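Local coordinates for glutamyl-tRNA(Gln) amidotransferase subunit B, mitochondrial (Saccharomyces cerevisiae, PDB 4N0H), which is the B subunit of a mitochondrial amidotransferase complex, a protein of the GatB/GatE family that assembles with subunit F and a further chain, at residues A44-T49 with L159-R164. Sequence-based numbering, arbitrary orientation.
Sequences APNHHT and LVDLNR
Asn163 reaches into the bend of the loop 44-49 and binds its backbone with both ends of its amide. OD1 accepts two peptide N-H groups in a row. The N of His47 lies 2.9 Å from Asn163 OD1, in the carbonyl plane and on a lone pair. The N of His48 is 2.8 Å from the same OD1 but sits above that plane. On the other branch, Asn163 ND2 donates to Ala44 O at 2.9 Å. Together with the two bonds to OD1, this sets which end of the amide faces which way. The His48 ring crosses this amide with the two planes 49° apart.

Asn46 returns the grip from the loop. Its CG is anti to its own carbonyl carbon (chi1 -60°), and the amide beyond it reaches the backbone of Val160 and Leu162. Asn46 OD1 takes the N-H of Leu162 at 2.7 Å, from above the carbonyl plane. Asn46 ND2 gives a straight but longer bond of 3.3 Å to Val160 O, on a lone pair. ND2 also donates to Ala147 O of subunit F.

Asp161 ties the two halves together. Its OD2 accepts Asn46 N at 2.8 Å on one face of the carboxylate and Asn163 N at 3.0 Å on the opposite face. Pro45 packs its CA and CB against the same carboxylate. Thr49 CG2 rests near Leu162 O.

Further out, Lys29 NZ bonds to both His48 O and Asn163 O. His48 ND1 bonds to Ser132 of subunit F, and Leu159 and Val160 pair antiparallel with a strand of that subunit. The Asn163 N to Asp161 OD2 bond closes an Asx turn, and this turn meets the irregular loop 44-49 at the interface with subunit F.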
loop_
_atom_site.group_PDB
_atom_site.type_symbol
_atom_site.label_atom_id
_atom_site.label_comp_id
_atom_site.label_asym_id
_atom_site.label_seq_id
_atom_site.Cartn_x
_atom_site.Cartn_y
_atom_site.Cartn_z
ATOM N N ALA B 44 -2.572 31.255 6.329
ATOM C CA ALA B 44 -1.201 30.931 6.694
ATOM C C ALA B 44 -0.861 29.588 6.059
ATOM O O ALA B 44 -1.699 28.689 6.029
ATOM C CB ALA B 44 -1.044 30.863 8.209
ATOM N N PRO B 45 0.366 29.450 5.537
ATOM C CA PRO B 45 0.749 28.221 4.831
ATOM C C PRO B 45 0.771 27.019 5.769
ATOM O O PRO B 45 1.096 27.176 6.948
ATOM C CB PRO B 45 2.171 28.521 4.341
ATOM C CG PRO B 45 2.334 30.009 4.462
ATOM C CD PRO B 45 1.464 30.428 5.594
ATOM N N ASN B 46 0.425 25.845 5.244
ATOM C CA ASN B 46 0.514 24.594 5.986
ATOM C C ASN B 46 -0.222 24.639 7.313
ATOM O O ASN B 46 0.319 24.285 8.364
ATOM C CB ASN B 46 1.976 24.197 6.162
ATOM C CG ASN B 46 2.678 24.000 4.827
ATOM O OD1 ASN B 46 2.222 23.221 3.995
ATOM N ND2 ASN B 46 3.763 24.741 4.600
ATOM N N HIS B 47 -1.464 25.094 7.239
ATOM C CA HIS B 47 -2.314 25.287 8.403
ATOM C C HIS B 47 -3.507 24.339 8.289
ATOM O O HIS B 47 -3.926 23.714 9.266
ATOM C CB HIS B 47 -2.766 26.746 8.437
ATOM C CG HIS B 47 -3.755 27.066 9.515
ATOM N ND1 HIS B 47 -3.407 27.154 10.846
ATOM C CD2 HIS B 47 -5.077 27.353 9.451
ATOM C CE1 HIS B 47 -4.475 27.468 11.557
ATOM N NE2 HIS B 47 -5.503 27.592 10.736
ATOM N N HIS B 48 -4.032 24.218 7.076
ATOM C CA HIS B 48 -5.120 23.289 6.790
ATOM C C HIS B 48 -4.566 21.951 6.309
ATOM O O HIS B 48 -4.886 21.497 5.203
ATOM C CB HIS B 48 -6.049 23.876 5.723
ATOM C CG HIS B 48 -6.653 25.191 6.102
ATOM N ND1 HIS B 48 -7.474 25.344 7.199
ATOM C CD2 HIS B 48 -6.560 26.415 5.527
ATOM C CE1 HIS B 48 -7.863 26.604 7.283
ATOM N NE2 HIS B 48 -7.322 27.275 6.279
ATOM N N THR B 49 -3.745 21.317 7.142
ATOM C CA THR B 49 -3.055 20.094 6.750
ATOM C C THR B 49 -3.056 19.023 7.840
ATOM O O THR B 49 -2.504 19.215 8.925
ATOM C CB THR B 49 -1.588 20.388 6.372
ATOM O OG1 THR B 49 -0.960 21.103 7.439
ATOM C CG2 THR B 49 -1.505 21.219 5.099
ATOM N N LEU B 159 9.291 27.846 -2.196
ATOM C CA LEU B 159 8.474 27.700 -0.994
ATOM C C LEU B 159 7.236 26.861 -1.290
ATOM O O LEU B 159 6.543 27.097 -2.278
ATOM C CB LEU B 159 8.048 29.075 -0.475
ATOM C CG LEU B 159 9.161 30.096 -0.214
ATOM C CD1 LEU B 159 8.570 31.449 0.130
ATOM C CD2 LEU B 159 10.084 29.625 0.888
ATOM N N VAL B 160 6.956 25.890 -0.427
ATOM C CA VAL B 160 5.854 24.970 -0.660
ATOM C C VAL B 160 4.788 25.068 0.423
ATOM O O VAL B 160 5.079 24.937 1.612
ATOM C CB VAL B 160 6.355 23.507 -0.758
ATOM C CG1 VAL B 160 5.179 22.552 -0.923
ATOM C CG2 VAL B 160 7.341 23.364 -1.912
ATOM N N ASP B 161 3.554 25.294 -0.009
ATOM C CA ASP B 161 2.399 25.333 0.877
ATOM C C ASP B 161 1.474 24.176 0.507
ATOM O O ASP B 161 1.002 24.090 -0.626
ATOM C CB ASP B 161 1.677 26.673 0.718
ATOM C CG ASP B 161 0.437 26.796 1.598
ATOM O OD1 ASP B 161 -0.280 27.808 1.450
ATOM O OD2 ASP B 161 0.172 25.903 2.433
ATOM N N LEU B 162 1.221 23.289 1.464
ATOM C CA LEU B 162 0.424 22.092 1.198
ATOM C C LEU B 162 -1.052 22.244 1.582
ATOM O O LEU B 162 -1.785 21.256 1.633
ATOM C CB LEU B 162 1.049 20.863 1.878
ATOM C CG LEU B 162 2.451 20.486 1.372
ATOM C CD1 LEU B 162 3.043 19.297 2.143
ATOM C CD2 LEU B 162 2.433 20.202 -0.133
ATOM N N ASN B 163 -1.489 23.479 1.844
ATOM C CA ASN B 163 -2.902 23.735 2.121
ATOM C C ASN B 163 -3.783 23.219 0.981
ATOM O O ASN B 163 -4.872 22.701 1.213
ATOM C CB ASN B 163 -3.184 25.235 2.335
ATOM C CG ASN B 163 -2.875 25.711 3.754
ATOM O OD1 ASN B 163 -2.709 24.915 4.677
ATOM N ND2 ASN B 163 -2.810 27.022 3.928
ATOM N N ARG B 164 -3.303 23.365 -0.252
ATOM C CA ARG B 164 -4.093 22.988 -1.419
ATOM C C ARG B 164 -3.901 21.516 -1.797
ATOM O O ARG B 164 -4.654 20.972 -2.599
ATOM C CB ARG B 164 -3.758 23.890 -2.610
ATOM C CG ARG B 164 -4.750 23.797 -3.761
ATOM C CD ARG B 164 -4.254 24.546 -4.988
ATOM N NE ARG B 164 -3.161 23.841 -5.656
ATOM C CZ ARG B 164 -2.464 24.344 -6.670
ATOM N NH1 ARG B 164 -1.489 23.637 -7.225
ATOM N NH2 ARG B 164 -2.743 25.559 -7.130
#